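KLLA0C04147p (Kluyveromyces lactis, PDB 5WVR) probably binds and transfers sterols between membranes, this chain being the oxysterol-binding-protein-related domain of a longer yeast protein, with cholesterol bound. Local coordinates at residues Tyr252-Glu257 with Gly271-Ser276; Val277-Val282 with Phe315-Val320. All coordinates share one frame; numbering follows the deposited sequence.

Interaction 1 of 2, residues Tyr252-Glu257 with Gly271-Ser276; sequences YEVKGE and GRWNES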
loop_
_atom_site.group_PDB
_atom_site.type_symbol
_atom_site.label_atom_id
_atom_site.label_comp_id
_atom_site.label_asym_id
_atom_site.label_seq_id
_atom_site.Cartn_x
_atom_site.Cartn_y
_atom_site.Cartn_z
ATOM N N TYR A 252 0.217 17.282 -8.044
ATOM C CA TYR A 252 -0.298 16.386 -9.082
ATOM C C TYR A 252 0.654 16.026 -10.192
ATOM O O TYR A 252 0.503 14.982 -10.728
ATOM C CB TYR A 252 -1.715 16.716 -9.611
ATOM C CG TYR A 252 -2.731 16.900 -8.513
ATOM C CD1 TYR A 252 -3.324 18.113 -8.300
ATOM C CD2 TYR A 252 -3.040 15.883 -7.663
ATOM C CE1 TYR A 252 -4.210 18.295 -7.288
ATOM C CE2 TYR A 252 -3.905 16.062 -6.643
ATOM C CZ TYR A 252 -4.490 17.273 -6.464
ATOM O OH TYR A 252 -5.358 17.468 -5.465
ATOM N N GLU A 253 1.629 16.853 -10.548
ATOM C CA GLU A 253 2.463 16.421 -11.659
ATOM C C GLU A 253 3.492 15.402 -11.203
ATOM O O GLU A 253 4.059 15.498 -10.109
ATOM C CB GLU A 253 3.151 17.624 -12.305
ATOM C CG GLU A 253 2.157 18.653 -12.858
ATOM C CD GLU A 253 2.802 19.973 -13.266
ATOM O OE1 GLU A 253 3.998 19.974 -13.639
ATOM O OE2 GLU A 253 2.106 21.011 -13.197
ATOM N N VAL A 254 3.702 14.407 -12.046
ATOM C CA VAL A 254 4.754 13.420 -11.870
ATOM C C VAL A 254 5.401 13.213 -13.238
ATOM O O VAL A 254 4.710 13.208 -14.259
ATOM C CB VAL A 254 4.166 12.115 -11.296
ATOM C CG1 VAL A 254 3.052 11.586 -12.210
ATOM C CG2 VAL A 254 5.249 11.078 -11.051
ATOM N N LYS A 255 6.729 13.097 -13.257
ATOM C CA LYS A 255 7.496 12.788 -14.461
ATOM C C LYS A 255 8.533 11.743 -14.101
ATOM O O LYS A 255 8.932 11.618 -12.942
ATOM C CB LYS A 255 8.221 14.005 -15.060
ATOM C CG LYS A 255 7.603 15.352 -14.782
ATOM C CD LYS A 255 8.336 16.465 -15.514
ATOM C CE LYS A 255 9.816 16.448 -15.178
ATOM N NZ LYS A 255 10.077 16.789 -13.756
ATOM N N GLY A 256 8.986 11.007 -15.105
ATOM C CA GLY A 256 9.928 9.934 -14.851
ATOM C C GLY A 256 10.776 9.655 -16.066
ATOM O O GLY A 256 10.366 9.912 -17.197
ATOM N N GLU A 257 11.980 9.142 -15.820
ATOM C CA GLU A 257 12.937 8.777 -16.857
ATOM C C GLU A 257 13.491 7.398 -16.539
ATOM O O GLU A 257 13.885 7.131 -15.399
ATOM C CB GLU A 257 14.092 9.790 -16.954
ATOM C CG GLU A 257 13.685 11.234 -17.140
ATOM C CD GLU A 257 13.434 11.940 -15.822
ATOM O OE1 GLU A 257 14.110 11.577 -14.835
ATOM O OE2 GLU A 257 12.577 12.860 -15.779
ATOM N N GLY A 271 2.489 12.610 -16.226
ATOM C CA GLY A 271 1.062 12.871 -16.180
ATOM C C GLY A 271 0.717 13.496 -14.840
ATOM O O GLY A 271 1.551 14.161 -14.216
ATOM N N ARG A 272 -0.512 13.265 -14.401
ATOM C CA ARG A 272 -0.956 13.753 -13.099
ATOM C C ARG A 272 -1.385 12.542 -12.290
ATOM O O ARG A 272 -2.305 11.823 -12.691
ATOM C CB ARG A 272 -2.073 14.786 -13.247
ATOM C CG ARG A 272 -1.557 16.161 -13.638
ATOM C CD ARG A 272 -2.650 17.158 -14.062
ATOM N NE ARG A 272 -3.134 17.985 -12.951
ATOM C CZ ARG A 272 -2.487 19.037 -12.439
ATOM N NH1 ARG A 272 -1.306 19.422 -12.913
ATOM N NH2 ARG A 272 -3.024 19.708 -11.433
ATOM N N TRP A 273 -0.689 12.293 -11.173
ATOM C CA TRP A 273 -0.907 11.071 -10.404
ATOM C C TRP A 273 -2.311 10.967 -9.806
ATOM O O TRP A 273 -2.616 9.952 -9.174
ATOM C CB TRP A 273 0.143 10.936 -9.294
ATOM C CG TRP A 273 0.281 12.126 -8.387
ATOM C CD1 TRP A 273 1.272 13.056 -8.422
ATOM C CD2 TRP A 273 -0.560 12.480 -7.285
ATOM N NE1 TRP A 273 1.093 13.991 -7.432
ATOM C CE2 TRP A 273 -0.026 13.661 -6.716
ATOM C CE3 TRP A 273 -1.722 11.935 -6.737
ATOM C CZ2 TRP A 273 -0.609 14.292 -5.625
ATOM C CZ3 TRP A 273 -2.308 12.570 -5.649
ATOM C CH2 TRP A 273 -1.752 13.738 -5.107
ATOM N N ASN A 274 -3.168 11.967 -9.988
ATOM C CA ASN A 274 -4.585 11.819 -9.698
ATOM C C ASN A 274 -5.409 11.518 -10.938
ATOM O O ASN A 274 -6.640 11.505 -10.856
ATOM C CB ASN A 274 -5.136 13.085 -9.021
ATOM C CG ASN A 274 -5.136 14.278 -9.938
ATOM O OD1 ASN A 274 -4.225 14.448 -10.749
ATOM N ND2 ASN A 274 -6.162 15.111 -9.829
ATOM N N GLU A 275 -4.775 11.282 -12.087
ATOM C CA GLU A 275 -5.549 11.142 -13.316
ATOM C C GLU A 275 -4.996 10.096 -14.275
ATOM O O GLU A 275 -5.612 9.042 -14.467
ATOM C CB GLU A 275 -5.651 12.501 -14.017
ATOM C CG GLU A 275 -6.317 12.449 -15.401
ATOM C CD GLU A 275 -7.767 11.925 -15.400
ATOM O OE1 GLU A 275 -8.366 11.777 -14.301
ATOM O OE2 GLU A 275 -8.310 11.664 -16.513
ATOM N N SER A 276 -3.870 10.380 -14.926
ATOM C CA SER A 276 -3.349 9.442 -15.918
ATOM C C SER A 276 -1.868 9.703 -16.141
ATOM O O SER A 276 -1.379 10.812 -15.928
ATOM C CB SER A 276 -4.105 9.534 -17.254
ATOM O OG SER A 276 -3.869 10.790 -17.870
#
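Tyr252 and Trp273 meet at the open end of a hairpin, and their backbones are joined there as well: Trp273 N donates to Tyr252 O at 3.0 Å. The same oxygen also receives a CA-H...O contact from Arg272. Further in, Val254 pairs with Gly271 through two bonds, Val254 N to Gly271 O at 3.1 Å and Gly271 N to Val254 O at 3.0 Å. This is the antiparallel hairpin of strands 253-259 and 265-272, within the beta-barrel-like lipid-binding domain of the OSBP family. Past Arg272 comes a classic beta bulge: Arg272 O accepts from Glu275 N and, weakly, from Ser276 N, while Arg272 N donates to Ser276 O.

The Trp273 side chain, with CG between its backbone N and carbonyl carbon (chi1 53°), lies with one face against Tyr252, whose CE2 is 3.5 Å from Trp273 CH2; the ring planes meet at 50°. An alanine in its place would probably leave the Tyr252 ring without this support and open a gap beside Val107 of helix 95-108. The Asn274 amide stacks on a face of the tyrosine ring, the amide and ring planes 21° apart, while its buried OD1 finds no hydrogen-bond partner. Arg272 lays its guanidinium face over Tyr252 CB, and Arg272 NH1 makes a long salt bridge of 3.8 Å with Glu253 OE2. Tyr252 OH is satisfied, weakly, by Gln219.

Interaction 2 of 2, residues Val277-Val282 with Phe315-Val320; sequences VSAKKV and FNVWHV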
loop_
_atom_site.group_PDB
_atom_site.type_symbol
_atom_site.label_atom_id
_atom_site.label_comp_id
_atom_site.label_asym_id
_atom_site.label_seq_id
_atom_site.Cartn_x
_atom_site.Cartn_y
_atom_site.Cartn_z
ATOM N N VAL A 277 -1.159 8.664 -16.557
ATOM C CA VAL A 277 0.243 8.790 -16.929
ATOM C C VAL A 277 0.416 8.208 -18.325
ATOM O O VAL A 277 -0.164 7.161 -18.639
ATOM C CB VAL A 277 1.188 8.098 -15.916
ATOM C CG1 VAL A 277 2.570 7.885 -16.532
ATOM C CG2 VAL A 277 1.311 8.943 -14.659
ATOM N N SER A 278 1.203 8.900 -19.157
ATOM C CA SER A 278 1.578 8.482 -20.502
ATOM C C SER A 278 3.092 8.356 -20.601
ATOM O O SER A 278 3.830 8.911 -19.779
ATOM C CB SER A 278 1.102 9.496 -21.547
ATOM O OG SER A 278 -0.310 9.485 -21.632
ATOM N N ALA A 279 3.556 7.668 -21.652
ATOM C CA ALA A 279 4.977 7.378 -21.817
ATOM C C ALA A 279 5.373 7.376 -23.301
ATOM O O ALA A 279 4.534 7.283 -24.210
ATOM C CB ALA A 279 5.341 6.039 -21.169
ATOM N N LYS A 280 6.680 7.452 -23.541
ATOM C CA LYS A 280 7.199 7.387 -24.901
ATOM C C LYS A 280 8.616 6.828 -24.905
ATOM O O LYS A 280 9.370 6.979 -23.939
ATOM C CB LYS A 280 7.176 8.774 -25.565
ATOM C CG LYS A 280 8.279 9.702 -25.083
ATOM C CD LYS A 280 7.859 11.171 -25.125
ATOM C CE LYS A 280 7.213 11.540 -26.437
ATOM N NZ LYS A 280 8.244 11.726 -27.495
ATOM N N LYS A 281 8.976 6.203 -26.024
ATOM C CA LYS A 281 10.324 5.700 -26.214
ATOM C C LYS A 281 11.255 6.862 -26.523
ATOM O O LYS A 281 10.956 7.696 -27.384
ATOM C CB LYS A 281 10.363 4.670 -27.346
ATOM C CG LYS A 281 11.737 4.018 -27.556
ATOM C CD LYS A 281 11.975 2.937 -26.505
ATOM C CE LYS A 281 13.431 2.436 -26.481
ATOM N NZ LYS A 281 14.395 3.499 -26.074
ATOM N N VAL A 282 12.379 6.918 -25.813
ATOM C CA VAL A 282 13.417 7.906 -26.081
ATOM C C VAL A 282 14.394 7.305 -27.086
ATOM O O VAL A 282 14.964 6.231 -26.858
ATOM C CB VAL A 282 14.126 8.329 -24.790
ATOM C CG1 VAL A 282 15.333 9.209 -25.119
ATOM C CG2 VAL A 282 13.135 9.028 -23.863
ATOM N N PHE A 315 2.070 6.769 -25.698
ATOM C CA PHE A 315 1.057 5.775 -25.391
ATOM C C PHE A 315 0.599 5.912 -23.942
ATOM O O PHE A 315 1.408 6.160 -23.041
ATOM C CB PHE A 315 1.578 4.362 -25.667
ATOM C CG PHE A 315 2.882 4.029 -24.984
ATOM C CD1 PHE A 315 4.085 4.436 -25.525
ATOM C CD2 PHE A 315 2.904 3.266 -23.822
ATOM C CE1 PHE A 315 5.287 4.116 -24.925
ATOM C CE2 PHE A 315 4.104 2.937 -23.211
ATOM C CZ PHE A 315 5.309 3.363 -23.779
ATOM N N ASN A 316 -0.704 5.764 -23.719
ATOM C CA ASN A 316 -1.204 5.735 -22.347
ATOM C C ASN A 316 -0.691 4.489 -21.633
ATOM O O ASN A 316 -0.401 3.465 -22.257
ATOM C CB ASN A 316 -2.733 5.763 -22.322
ATOM C CG ASN A 316 -3.317 7.101 -22.773
ATOM O OD1 ASN A 316 -2.791 8.169 -22.452
ATOM N ND2 ASN A 316 -4.429 7.044 -23.495
ATOM N N VAL A 317 -0.548 4.585 -20.312
ATOM C CA VAL A 317 -0.101 3.438 -19.532
ATOM C C VAL A 317 -1.052 3.210 -18.358
ATOM O O VAL A 317 -1.293 2.068 -17.954
ATOM C CB VAL A 317 1.347 3.633 -19.049
ATOM C CG1 VAL A 317 1.741 2.511 -18.094
ATOM C CG2 VAL A 317 2.286 3.655 -20.227
ATOM N N TRP A 318 -1.611 4.288 -17.808
ATOM C CA TRP A 318 -2.430 4.194 -16.607
ATOM C C TRP A 318 -3.449 5.321 -16.595
ATOM O O TRP A 318 -3.112 6.474 -16.879
ATOM C CB TRP A 318 -1.574 4.258 -15.331
ATOM C CG TRP A 318 -2.381 4.396 -14.068
ATOM C CD1 TRP A 318 -3.006 3.393 -13.374
ATOM C CD2 TRP A 318 -2.656 5.606 -13.355
ATOM N NE1 TRP A 318 -3.640 3.906 -12.268
ATOM C CE2 TRP A 318 -3.448 5.261 -12.234
ATOM C CE3 TRP A 318 -2.303 6.944 -13.546
ATOM C CZ2 TRP A 318 -3.906 6.205 -11.327
ATOM C CZ3 TRP A 318 -2.755 7.883 -12.643
ATOM C CH2 TRP A 318 -3.559 7.508 -11.543
ATOM N N HIS A 319 -4.691 4.977 -16.249
ATOM C CA HIS A 319 -5.733 5.949 -15.951
ATOM C C HIS A 319 -6.407 5.566 -14.634
ATOM O O HIS A 319 -6.505 4.386 -14.295
ATOM C CB HIS A 319 -6.767 6.018 -17.090
ATOM C CG HIS A 319 -7.594 7.264 -17.073
ATOM N ND1 HIS A 319 -8.551 7.514 -16.111
ATOM C CD2 HIS A 319 -7.601 8.341 -17.896
ATOM C CE1 HIS A 319 -9.113 8.686 -16.343
ATOM N NE2 HIS A 319 -8.557 9.208 -17.422
ATOM N N VAL A 320 -6.876 6.565 -13.883
ATOM C CA VAL A 320 -7.513 6.285 -12.591
ATOM C C VAL A 320 -8.887 5.666 -12.817
ATOM O O VAL A 320 -9.607 6.033 -13.749
ATOM C CB VAL A 320 -7.606 7.562 -11.725
ATOM C CG1 VAL A 320 -8.525 8.613 -12.337
ATOM C CG2 VAL A 320 -8.068 7.219 -10.302
#
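Phe315 and Ala279 face each other as a hydrogen-bonded antiparallel pair, with Phe315 N to Ala279 O at 2.9 Å and Ala279 N to Phe315 O at 3.0 Å. From its CB, the phenylalanine side chain turns over its partner because CG sits between the backbone N and carbonyl carbon (chi1 54°). CG and CD1 then pass Ala279 O, which lies over one ring face, 3.2 Å from Phe315 CD1. CE1 continues past that oxygen to the CA of Lys280, and at the tip CZ reaches Ala279 CB at 3.7 Å, with CE2 close by. The methyl thus makes a CH-pi contact over the ring, 29° off its normal, and it also meets Val317 CG2 at 4.0 Å.

On the face carrying Ser278 and Asn316, Ser278 OG gives a weak hydrogen bond to Asn316 OD1. Val277 O accepts from Val317 N at 3.1 Å and, weakly, from Trp318 N, while Val277 N donates to Trp318 O. Ile104 of helix 95-108 packs against Val277, Val317 and Trp318. Two residues, Val317 and Trp318, opposing the single Val277 make a classic beta bulge, here within the last antiparallel strand pair of the domain's long beta meander.

In the fold
The two contacts illustrate how a beta meander is built in series: both segments of interaction 1 precede those of interaction 2 in the sequence, and their centres are about 10 Å apart. Strands 253-259, 265-272, 276-281 and 314-319 lie side by side in chain order. The turn between strands 265-272 and 276-281 brings Glu275 O to Val320 N, a probable hydrogen bond of 2.8 Å, and Trp273 O against Trp318 CH2. Helix 95-108 packs against both contacts. Bound cholesterol lies about 9 Å from the Trp273 side chain and about 12 Å from that of Trp318, which suggests that these two tryptophans do not line its pocket directly.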